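Local coordinates for 39 kDa initiator binding protein (Trichomonas vaginalis, PDB 1Q87), which probably binds the initiator (Inr) element of core promoters as a full-length protein, this chain being its C-domain, at residues A37-I42 / K93-L98; E41-L46 / D57-K62; H127-D132 / G148-N153; P155-L160 / K168-P173. All blocks are in the same frame, centred on the assembly; numbering follows the deposited sequence.

Interaction 1. Residues A37-I42 / K93-L98; sequences AKVDEI and KSKADL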
# COMPACT_ATOMS: atom_id res chain seq x y z
N ALA A 37 1.56 -0.91 -17.42
CA ALA A 37 0.55 -1.28 -18.41
C ALA A 37 -0.77 -1.50 -17.68
O ALA A 37 -1.82 -1.10 -18.18
CB ALA A 37 0.97 -2.53 -19.14
N LYS A 38 -0.73 -2.13 -16.49
CA LYS A 38 -1.96 -2.33 -15.75
C LYS A 38 -2.60 -1.04 -15.32
O LYS A 38 -3.81 -0.89 -15.41
CB LYS A 38 -1.74 -3.19 -14.50
CG LYS A 38 -2.18 -4.61 -14.63
CD LYS A 38 -3.65 -4.77 -14.95
CE LYS A 38 -3.88 -6.17 -15.52
NZ LYS A 38 -5.32 -6.56 -15.54
N VAL A 39 -1.80 -0.12 -14.80
CA VAL A 39 -2.32 1.15 -14.35
C VAL A 39 -3.07 1.83 -15.51
O VAL A 39 -4.18 2.36 -15.31
CB VAL A 39 -1.21 2.09 -13.82
CG1 VAL A 39 -1.83 3.43 -13.38
CG2 VAL A 39 -0.44 1.43 -12.61
N ASP A 40 -2.47 1.81 -16.70
CA ASP A 40 -3.08 2.39 -17.90
C ASP A 40 -4.44 1.74 -18.16
O ASP A 40 -5.45 2.40 -18.28
CB ASP A 40 -2.20 2.17 -19.12
CG ASP A 40 -0.93 3.01 -19.10
OD1 ASP A 40 -0.98 4.17 -18.62
OD2 ASP A 40 0.12 2.51 -19.58
N GLU A 41 -4.46 0.42 -18.24
CA GLU A 41 -5.72 -0.28 -18.46
C GLU A 41 -6.83 0.13 -17.47
O GLU A 41 -7.95 0.50 -17.87
CB GLU A 41 -5.51 -1.80 -18.34
CG GLU A 41 -6.81 -2.61 -18.31
CD GLU A 41 -6.61 -4.05 -17.82
OE1 GLU A 41 -5.60 -4.68 -18.19
OE2 GLU A 41 -7.48 -4.56 -17.06
N ILE A 42 -6.53 0.09 -16.18
CA ILE A 42 -7.54 0.41 -15.18
C ILE A 42 -7.99 1.86 -15.19
O ILE A 42 -9.17 2.17 -14.95
CB ILE A 42 -7.04 -0.01 -13.79
CG1 ILE A 42 -6.81 -1.53 -13.78
CG2 ILE A 42 -7.99 0.45 -12.73
CD1 ILE A 42 -6.32 -2.05 -12.44
N LYS A 93 -8.11 14.17 -9.65
CA LYS A 93 -7.11 13.11 -9.60
C LYS A 93 -6.64 12.76 -10.98
O LYS A 93 -7.33 13.04 -11.96
CB LYS A 93 -7.68 11.86 -8.89
CG LYS A 93 -7.24 11.70 -7.39
CD LYS A 93 -7.37 12.95 -6.53
CE LYS A 93 -7.27 12.70 -5.02
NZ LYS A 93 -5.88 12.72 -4.40
N SER A 94 -5.46 12.15 -11.06
CA SER A 94 -4.93 11.77 -12.36
C SER A 94 -4.41 10.35 -12.34
O SER A 94 -4.46 9.67 -11.31
CB SER A 94 -3.82 12.75 -12.80
OG SER A 94 -2.56 12.42 -12.24
N LYS A 95 -3.90 9.90 -13.48
CA LYS A 95 -3.40 8.55 -13.59
C LYS A 95 -2.36 8.35 -12.49
O LYS A 95 -2.41 7.37 -11.77
CB LYS A 95 -2.78 8.29 -14.98
CG LYS A 95 -2.85 6.80 -15.39
CD LYS A 95 -1.93 6.36 -16.56
CE LYS A 95 -1.80 7.39 -17.67
NZ LYS A 95 -0.73 8.40 -17.32
N ALA A 96 -1.43 9.28 -12.34
CA ALA A 96 -0.40 9.14 -11.33
C ALA A 96 -1.01 8.85 -9.94
O ALA A 96 -0.36 8.20 -9.13
CB ALA A 96 0.50 10.37 -11.28
N ASP A 97 -2.22 9.33 -9.67
CA ASP A 97 -2.84 9.03 -8.35
C ASP A 97 -3.24 7.54 -8.29
O ASP A 97 -3.04 6.88 -7.26
CB ASP A 97 -4.06 9.91 -8.13
CG ASP A 97 -3.69 11.40 -8.09
OD1 ASP A 97 -2.92 11.79 -7.18
OD2 ASP A 97 -4.14 12.18 -8.96
N LEU A 98 -3.78 7.02 -9.40
CA LEU A 98 -4.15 5.61 -9.46
C LEU A 98 -2.86 4.80 -9.34
O LEU A 98 -2.82 3.80 -8.62
CB LEU A 98 -4.84 5.27 -10.79
CG LEU A 98 -6.10 4.38 -10.93
CD1 LEU A 98 -5.91 3.42 -12.09
CD2 LEU A 98 -6.40 3.60 -9.71
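Two helices of the C-domain pack where Val39, Asp40 and Ile42 of helix 29-47 meet Lys95 and Leu98, which lie on the first turn of helix 95-105. Ser94 is the N-cap of this second helix. The carboxylate of Asp97 turns back toward Ser94 N, as in the reciprocal half of a capping box, but the separation modelled there is too short to be taken literally.

Lys95 reaches across toward Val39 and Asp40. Its CG stands anti to the backbone N (chi1 -153°) and touches Val39 CG1 at 4.1 Å. Bends at chi3 and chi4 then fold the rest of the chain, so that the methylenes rather than the ammonium approach the acid. Asp40 OD1 lies 3.2 Å from Lys95 CD, whereas Lys95 NZ stays 4.4 Å from Asp40 OD1, too far for a salt bridge. The opposite charges probably still attract, and the same amine has a weak, long ion pair with Asp51.

No hydrogen bond joins the two segments; in the buried part Leu98 CD1 makes the apolar contacts. Leu98 CD1 sits 3.8 Å from Val39 O and 4.3 Å from Val39 CG1. The side chains of Ile42 and Leu98 cross at about a right angle, bringing Ile42 CG2 to 3.7 Å from Leu98 CD1.

Interaction 2. Residues E41-L46 / D57-K62; sequences EIWFRL and DFLIEK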
# COMPACT_ATOMS: atom_id res chain seq x y z
N GLU A 41 -4.46 0.42 -18.24
CA GLU A 41 -5.72 -0.28 -18.46
C GLU A 41 -6.83 0.13 -17.47
O GLU A 41 -7.95 0.50 -17.87
CB GLU A 41 -5.51 -1.80 -18.34
CG GLU A 41 -6.81 -2.61 -18.31
CD GLU A 41 -6.61 -4.05 -17.82
OE1 GLU A 41 -5.60 -4.68 -18.19
OE2 GLU A 41 -7.48 -4.56 -17.06
N ILE A 42 -6.53 0.09 -16.18
CA ILE A 42 -7.54 0.41 -15.18
C ILE A 42 -7.99 1.86 -15.19
O ILE A 42 -9.17 2.17 -14.95
CB ILE A 42 -7.04 -0.01 -13.79
CG1 ILE A 42 -6.81 -1.53 -13.78
CG2 ILE A 42 -7.99 0.45 -12.73
CD1 ILE A 42 -6.32 -2.05 -12.44
N TRP A 43 -7.06 2.76 -15.50
CA TRP A 43 -7.37 4.18 -15.54
C TRP A 43 -8.37 4.42 -16.68
O TRP A 43 -9.36 5.13 -16.52
CB TRP A 43 -6.09 4.99 -15.78
CG TRP A 43 -6.37 6.43 -16.04
CD1 TRP A 43 -6.34 7.06 -17.26
CD2 TRP A 43 -6.81 7.42 -15.09
NE1 TRP A 43 -6.74 8.38 -17.12
CE2 TRP A 43 -7.03 8.62 -15.80
CE3 TRP A 43 -7.02 7.40 -13.71
CZ2 TRP A 43 -7.47 9.80 -15.19
CZ3 TRP A 43 -7.45 8.57 -13.08
CH2 TRP A 43 -7.67 9.76 -13.82
N PHE A 44 -8.07 3.79 -17.82
CA PHE A 44 -8.87 3.89 -19.01
C PHE A 44 -10.25 3.31 -18.79
O PHE A 44 -11.22 3.93 -19.16
CB PHE A 44 -8.18 3.20 -20.19
CG PHE A 44 -8.92 3.36 -21.50
CD1 PHE A 44 -9.22 4.62 -22.00
CD2 PHE A 44 -9.32 2.24 -22.23
CE1 PHE A 44 -9.90 4.77 -23.20
CE2 PHE A 44 -10.00 2.37 -23.43
CZ PHE A 44 -10.29 3.65 -23.92
N ARG A 45 -10.34 2.13 -18.18
CA ARG A 45 -11.64 1.53 -17.89
C ARG A 45 -12.43 2.38 -16.90
O ARG A 45 -13.65 2.35 -16.89
CB ARG A 45 -11.45 0.13 -17.30
CG ARG A 45 -10.62 -0.79 -18.17
CD ARG A 45 -10.01 -1.93 -17.36
NE ARG A 45 -11.04 -2.68 -16.67
CZ ARG A 45 -11.94 -3.42 -17.30
NH1 ARG A 45 -11.91 -3.51 -18.62
NH2 ARG A 45 -12.88 -4.05 -16.61
N LEU A 46 -11.74 3.15 -16.06
CA LEU A 46 -12.44 3.97 -15.08
C LEU A 46 -12.85 5.37 -15.57
O LEU A 46 -13.82 5.94 -15.10
CB LEU A 46 -11.57 4.12 -13.82
CG LEU A 46 -11.31 2.96 -12.83
CD1 LEU A 46 -10.58 3.47 -11.56
CD2 LEU A 46 -12.63 2.39 -12.40
N ASP A 57 -14.30 13.00 -6.72
CA ASP A 57 -15.40 12.10 -6.41
C ASP A 57 -15.70 11.07 -7.49
O ASP A 57 -16.03 9.93 -7.18
CB ASP A 57 -16.65 12.90 -6.10
CG ASP A 57 -16.62 13.48 -4.70
OD1 ASP A 57 -17.49 14.33 -4.39
OD2 ASP A 57 -15.73 13.09 -3.90
N PHE A 58 -15.60 11.48 -8.75
CA PHE A 58 -15.85 10.58 -9.85
C PHE A 58 -14.86 9.40 -9.89
O PHE A 58 -15.27 8.25 -10.15
CB PHE A 58 -15.82 11.38 -11.14
CG PHE A 58 -15.97 10.55 -12.38
CD1 PHE A 58 -14.85 10.01 -13.02
CD2 PHE A 58 -17.21 10.32 -12.92
CE1 PHE A 58 -14.97 9.26 -14.19
CE2 PHE A 58 -17.33 9.57 -14.08
CZ PHE A 58 -16.21 9.04 -14.71
N LEU A 59 -13.58 9.67 -9.63
CA LEU A 59 -12.55 8.65 -9.65
C LEU A 59 -12.73 7.65 -8.53
O LEU A 59 -12.68 6.44 -8.74
CB LEU A 59 -11.16 9.26 -9.51
CG LEU A 59 -10.11 8.14 -9.48
CD1 LEU A 59 -10.02 7.59 -10.86
CD2 LEU A 59 -8.75 8.62 -9.02
N ILE A 60 -12.94 8.18 -7.34
CA ILE A 60 -13.12 7.37 -6.17
C ILE A 60 -14.36 6.48 -6.33
O ILE A 60 -14.36 5.32 -5.97
CB ILE A 60 -13.23 8.29 -4.94
CG1 ILE A 60 -11.88 8.98 -4.73
CG2 ILE A 60 -13.67 7.52 -3.70
CD1 ILE A 60 -11.78 9.76 -3.43
N GLU A 61 -15.41 7.04 -6.90
CA GLU A 61 -16.66 6.31 -7.09
C GLU A 61 -16.45 5.16 -8.08
O GLU A 61 -16.82 4.03 -7.79
CB GLU A 61 -17.74 7.28 -7.58
CG GLU A 61 -19.12 7.05 -7.02
CD GLU A 61 -20.14 6.68 -8.09
OE1 GLU A 61 -21.34 6.56 -7.74
OE2 GLU A 61 -19.74 6.52 -9.27
N LYS A 62 -15.85 5.43 -9.24
CA LYS A 62 -15.59 4.36 -10.21
C LYS A 62 -14.64 3.33 -9.63
O LYS A 62 -14.85 2.12 -9.78
CB LYS A 62 -14.98 4.89 -11.51
CG LYS A 62 -15.90 5.85 -12.29
CD LYS A 62 -17.28 5.26 -12.44
CE LYS A 62 -18.26 6.22 -13.08
NZ LYS A 62 -19.62 5.62 -13.09
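The side chains of Leu46 and Lys62 run alongside one another in opposite senses where helix 29-47 crosses helix 56-67. Leu46 CD2 comes to 3.4 Å from Lys62 O and to 3.5 Å from Lys62 CB, so the branched end of the leucine lies against the backbone of the other helix. Its second methyl, Leu46 CD1, is 4.2 Å from Leu59 CD1. Leu59 CD1 also meets the indole, 3.5 Å from Trp43 CZ3, with the two side chains crossing at about a right angle.

A second cluster gathers round the carbonyl of Leu46. Phe58 CE1 approaches Leu46 O at 3.6 Å, and Lys62 CG is 3.5 Å from the same oxygen. Within its own helix Lys62 CG also covers one face of the Phe58 ring toward the rim. A chi2 of -49° bends the lysine chain at CD; its end leads away from helix 29-47, and NZ makes a long salt bridge with Glu61.

The next shell fixes the indole. Trp43 NE1 donates to Asp51 O, tethering the ring to the loop that follows its helix, while Val54 of strand 53-55 packs on both Trp43 and Leu59. The short helical segments approach to 10.7 Å between axes and are inclined at 108°, a steep crossing with contacts concentrated near Leu46. Ala63 and Tyr66 extend the surface touched by Leu46. Helix 95-105 covers Trp43 through Lys95 and Leu98, and helix 74-84 packs on Ile60 and Glu61 of helix 56-67.

Interaction 3. Residues H127-D132 / G148-N153; sequences HWLTFD and GWFDQN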
# COMPACT_ATOMS: atom_id res chain seq x y z
N HIS A 127 -1.34 3.79 15.94
CA HIS A 127 -1.71 4.49 14.71
C HIS A 127 -0.55 5.27 14.11
O HIS A 127 -0.57 6.50 14.04
CB HIS A 127 -2.87 5.46 14.97
CG HIS A 127 -3.89 4.95 15.94
ND1 HIS A 127 -5.20 4.75 15.59
CD2 HIS A 127 -3.79 4.64 17.25
CE1 HIS A 127 -5.88 4.35 16.66
NE2 HIS A 127 -5.04 4.27 17.68
N TRP A 128 0.46 4.56 13.65
CA TRP A 128 1.61 5.21 13.06
C TRP A 128 1.47 5.52 11.58
O TRP A 128 2.07 6.49 11.12
CB TRP A 128 2.88 4.37 13.30
CG TRP A 128 2.73 2.90 13.02
CD1 TRP A 128 2.35 1.92 13.90
CD2 TRP A 128 2.93 2.25 11.75
NE1 TRP A 128 2.30 0.69 13.25
CE2 TRP A 128 2.65 0.87 11.93
CE3 TRP A 128 3.31 2.69 10.48
CZ2 TRP A 128 2.74 -0.05 10.89
CZ3 TRP A 128 3.39 1.76 9.43
CH2 TRP A 128 3.11 0.42 9.65
N LEU A 129 0.69 4.73 10.83
CA LEU A 129 0.49 4.93 9.38
C LEU A 129 -0.23 6.24 9.02
O LEU A 129 -1.21 6.62 9.65
CB LEU A 129 -0.30 3.75 8.78
CG LEU A 129 -0.42 3.64 7.25
CD1 LEU A 129 0.92 3.34 6.62
CD2 LEU A 129 -1.36 2.53 6.88
N THR A 130 0.27 6.93 8.00
CA THR A 130 -0.35 8.18 7.56
C THR A 130 -0.25 8.25 6.04
O THR A 130 0.75 7.84 5.46
CB THR A 130 0.38 9.40 8.20
OG1 THR A 130 -0.21 10.63 7.74
CG2 THR A 130 1.86 9.39 7.82
N PHE A 131 -1.29 8.74 5.37
CA PHE A 131 -1.25 8.84 3.92
C PHE A 131 -1.04 10.26 3.48
O PHE A 131 -1.13 10.58 2.29
CB PHE A 131 -2.53 8.28 3.33
CG PHE A 131 -2.68 6.82 3.56
CD1 PHE A 131 -1.95 5.93 2.81
CD2 PHE A 131 -3.44 6.36 4.63
CE1 PHE A 131 -1.96 4.59 3.13
CE2 PHE A 131 -3.44 5.01 4.95
CZ PHE A 131 -2.70 4.13 4.21
N ASP A 132 -0.72 11.12 4.44
CA ASP A 132 -0.51 12.52 4.16
C ASP A 132 0.28 13.20 5.29
O ASP A 132 -0.30 13.92 6.11
CB ASP A 132 -1.89 13.16 3.98
CG ASP A 132 -1.83 14.65 3.90
OD1 ASP A 132 -0.76 15.19 3.55
OD2 ASP A 132 -2.87 15.28 4.18
N GLY A 148 5.03 5.96 9.94
CA GLY A 148 5.24 5.32 8.65
C GLY A 148 4.41 5.94 7.54
O GLY A 148 3.30 6.41 7.80
N TRP A 149 4.94 5.94 6.32
CA TRP A 149 4.22 6.48 5.17
C TRP A 149 4.81 5.87 3.92
O TRP A 149 5.85 5.23 3.98
CB TRP A 149 4.35 8.01 5.11
CG TRP A 149 5.76 8.50 4.87
CD1 TRP A 149 6.32 8.89 3.68
CD2 TRP A 149 6.80 8.54 5.85
NE1 TRP A 149 7.66 9.16 3.86
CE2 TRP A 149 7.98 8.96 5.17
CE3 TRP A 149 6.86 8.27 7.23
CZ2 TRP A 149 9.21 9.11 5.84
CZ3 TRP A 149 8.08 8.42 7.89
CH2 TRP A 149 9.24 8.83 7.20
N PHE A 150 4.12 6.02 2.80
CA PHE A 150 4.60 5.49 1.54
C PHE A 150 5.34 6.63 0.85
O PHE A 150 4.90 7.78 0.89
CB PHE A 150 3.41 4.96 0.71
CG PHE A 150 2.96 3.57 1.14
CD1 PHE A 150 3.53 2.43 0.57
CD2 PHE A 150 1.95 3.41 2.09
CE1 PHE A 150 3.11 1.16 0.92
CE2 PHE A 150 1.50 2.13 2.46
CZ PHE A 150 2.08 0.99 1.86
N ASP A 151 6.48 6.30 0.28
CA ASP A 151 7.36 7.22 -0.41
C ASP A 151 6.60 7.76 -1.62
O ASP A 151 6.23 7.00 -2.52
CB ASP A 151 8.62 6.44 -0.85
CG ASP A 151 9.69 7.32 -1.54
OD1 ASP A 151 9.39 8.19 -2.39
OD2 ASP A 151 10.88 7.10 -1.26
N GLN A 152 6.37 9.06 -1.66
CA GLN A 152 5.67 9.61 -2.80
C GLN A 152 6.34 9.30 -4.15
O GLN A 152 5.66 9.21 -5.17
CB GLN A 152 5.49 11.12 -2.64
CG GLN A 152 4.04 11.54 -2.79
CD GLN A 152 3.14 10.92 -1.73
OE1 GLN A 152 3.02 9.69 -1.64
NE2 GLN A 152 2.50 11.76 -0.94
N ASN A 153 7.66 9.13 -4.19
CA ASN A 153 8.34 8.82 -5.46
C ASN A 153 8.57 7.37 -5.82
O ASN A 153 8.98 7.07 -6.93
CB ASN A 153 9.70 9.52 -5.52
CG ASN A 153 9.59 10.92 -6.00
OD1 ASN A 153 9.59 11.16 -7.21
ND2 ASN A 153 9.46 11.87 -5.06
O HOH W 1 1.40 7.30 3.12
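Thr130 touches Gly148 and Trp149 where the loop after helix 111-123 runs beside strand 147-151, the two short segments heading in nearly the same direction, 23° apart. Thr130 CB stands 4.2 Å from Gly148 O. Its methyl, Thr130 CG2, sits between the backbone N and the carbonyl carbon, reaching to 3.3 Å from Gly148 O and 3.9 Å from Trp149 CB. The other branch, OG1, accepts a weak hydrogen bond from Asp132 N.

Leu129 and Gly148 form a single beta bridge. Gly148 N donates to Trp128 O at 3.2 Å from above the carbonyl plane, and Thr130 N donates to Gly148 O at 3.1 Å. With no side chain on Gly148, Trp128 CE3 can rest 3.7 Å from Gly148 CA. Further on, Phe131 CE1 and Phe150 CD2 pack at 4.2 Å.

Where direct pairing ends, a water donates to Thr130 O and accepts from Phe150 N. Strand 147-151 is outermost in its sheet within this chain; its other side bonds to strand 157-162. The loop thus serves the polar backbone groups of Gly148 directly and that of Phe150 through water, while Leu129, Phe131 and Phe150 supply an apolar flank.

Interaction 4. Residues P155-L160 / K168-P173; sequences PNCLIL and KIWNKP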
# COMPACT_ATOMS: atom_id res chain seq x y z
N PRO A 155 6.04 4.81 -4.68
CA PRO A 155 4.78 4.47 -4.00
C PRO A 155 4.49 3.09 -3.41
O PRO A 155 3.62 3.02 -2.56
CB PRO A 155 3.70 4.96 -4.97
CG PRO A 155 4.37 5.14 -6.27
CD PRO A 155 5.85 4.88 -6.13
N ASN A 156 5.20 2.02 -3.81
CA ASN A 156 5.00 0.69 -3.21
C ASN A 156 5.97 0.52 -2.04
O ASN A 156 6.06 -0.55 -1.45
CB ASN A 156 5.26 -0.44 -4.23
CG ASN A 156 6.69 -0.43 -4.76
OD1 ASN A 156 7.29 0.64 -4.95
ND2 ASN A 156 7.24 -1.62 -5.04
N CYS A 157 6.70 1.58 -1.71
CA CYS A 157 7.67 1.48 -0.62
C CYS A 157 7.18 2.17 0.65
O CYS A 157 6.99 3.39 0.68
CB CYS A 157 9.02 2.10 -1.03
SG CYS A 157 10.28 2.11 0.30
N LEU A 158 6.96 1.39 1.70
CA LEU A 158 6.54 1.97 2.97
C LEU A 158 7.80 2.32 3.77
O LEU A 158 8.66 1.48 4.02
CB LEU A 158 5.67 0.96 3.76
CG LEU A 158 5.38 1.35 5.23
CD1 LEU A 158 4.44 2.56 5.24
CD2 LEU A 158 4.77 0.14 6.03
N ILE A 159 7.91 3.58 4.17
CA ILE A 159 9.07 3.98 4.95
C ILE A 159 8.61 3.98 6.41
O ILE A 159 7.53 4.47 6.68
CB ILE A 159 9.54 5.40 4.56
CG1 ILE A 159 9.96 5.44 3.10
CG2 ILE A 159 10.70 5.83 5.45
CD1 ILE A 159 10.29 6.86 2.64
N LEU A 160 9.43 3.43 7.31
CA LEU A 160 9.15 3.34 8.77
C LEU A 160 10.21 3.97 9.65
O LEU A 160 11.38 3.53 9.63
CB LEU A 160 9.03 1.88 9.20
CG LEU A 160 7.64 1.31 9.04
CD1 LEU A 160 7.64 -0.19 9.35
CD2 LEU A 160 6.72 2.09 9.98
N LYS A 168 12.76 0.10 5.39
CA LYS A 168 11.97 0.09 4.18
C LYS A 168 11.42 -1.28 3.79
O LYS A 168 12.13 -2.27 3.90
CB LYS A 168 12.77 0.67 3.03
CG LYS A 168 12.91 2.20 3.11
CD LYS A 168 13.65 2.76 1.91
CE LYS A 168 14.01 4.23 2.10
NZ LYS A 168 14.88 4.71 1.00
N ILE A 169 10.17 -1.34 3.34
CA ILE A 169 9.58 -2.62 2.93
C ILE A 169 8.65 -2.39 1.73
O ILE A 169 7.81 -1.49 1.75
CB ILE A 169 8.87 -3.28 4.12
CG1 ILE A 169 8.28 -4.61 3.69
CG2 ILE A 169 7.92 -2.31 4.76
CD1 ILE A 169 9.35 -5.60 3.21
N TRP A 170 8.80 -3.21 0.70
CA TRP A 170 8.04 -3.01 -0.54
C TRP A 170 6.85 -3.90 -0.86
O TRP A 170 6.95 -5.15 -0.85
CB TRP A 170 8.99 -3.09 -1.75
CG TRP A 170 10.01 -1.96 -1.82
CD1 TRP A 170 9.97 -0.87 -2.63
CD2 TRP A 170 11.22 -1.82 -1.03
NE1 TRP A 170 11.06 -0.07 -2.40
CE2 TRP A 170 11.84 -0.63 -1.43
CE3 TRP A 170 11.82 -2.60 -0.03
CZ2 TRP A 170 13.05 -0.19 -0.87
CZ3 TRP A 170 13.01 -2.17 0.52
CH2 TRP A 170 13.62 -0.98 0.10
N ASN A 171 5.73 -3.25 -1.19
CA ASN A 171 4.57 -4.00 -1.58
C ASN A 171 4.88 -4.37 -3.00
O ASN A 171 5.41 -3.54 -3.74
CB ASN A 171 3.30 -3.16 -1.57
CG ASN A 171 2.12 -3.91 -2.19
OD1 ASN A 171 1.77 -5.00 -1.74
ND2 ASN A 171 1.51 -3.33 -3.23
N LYS A 172 4.62 -5.62 -3.38
CA LYS A 172 4.82 -6.07 -4.76
C LYS A 172 3.41 -5.91 -5.41
O LYS A 172 2.53 -6.75 -5.23
CB LYS A 172 5.24 -7.53 -4.78
CG LYS A 172 6.46 -7.83 -3.92
CD LYS A 172 7.73 -7.35 -4.59
CE LYS A 172 8.14 -8.26 -5.75
NZ LYS A 172 9.28 -7.69 -6.55
N PRO A 173 3.20 -4.84 -6.18
CA PRO A 173 1.90 -4.58 -6.83
C PRO A 173 1.34 -5.61 -7.81
O PRO A 173 0.20 -5.50 -8.19
CB PRO A 173 2.07 -3.19 -7.49
CG PRO A 173 3.49 -2.78 -7.18
CD PRO A 173 4.25 -4.02 -6.77
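Asn156 O accepts the shortest hydrogen bond between the two segments, at the open end of the hairpin of strands 157-162 and 165-171: Asn171 N donates at 2.7 Å in the carbonyl plane. The same oxygen also receives a CA-H contact from Trp170. Asn156 ND2 donates to Asn171 O at 3.0 Å, with the acceptor close to the amide plane, and also bonds to Gly25 O. Asn156 CG stands between the backbone N and the carbonyl carbon (chi1 61°), and the amide meets the edge of the Trp170 ring.

Next along the strands, Cys157 and Trp170 form an antiparallel non-hydrogen-bonded pair. Cys157 SG, anti to the backbone N, lies over one face of the indole, 3.9 Å from the centroid of the Trp170 five-membered ring, a sulfur-aromatic contact. Lys168 CD approaches Cys157 SG at 3.8 Å. The indole rotation is fixed further by Trp170 NE1, which bonds to Glu154 OE1.

Leu158 and Ile169, the hydrogen-bonded pair, exchange backbone bonds in both directions, with Leu158 N to Ile169 O at 3.0 Å. Their side chains turn to the other sheet face, where Trp193 of helix 193-199 covers both. Strand 157-162 is flanked by strand 147-151, strand 165-171 by strand 182-183, while Asn171 ties the end of the hairpin to Ala103 of helix 95-105 and Lys114 of helix 111-123.

In the fold
From the N terminus, helix 29-47 opens both of the first two contacts, which share Glu41 and Ile42. Interaction 2 closes first, over the short turn and strand leading to helix 56-67; interaction 1 closes later, at the start of helix 95-105, so interaction 2 nests largely inside it. They touch where Trp43 meets Lys95 and Leu98, and Leu59 meets Lys93, joining helices 29-47, 56-67 and 95-105. Interactions 3 and 4 follow in series. Interaction 3 closes the partly unmodelled loop before strand 147-151, and interaction 4 closes the next hairpin; meeting through adjoining strands 147-151 and 157-162, they tie the five-stranded sheet to its flanking loop.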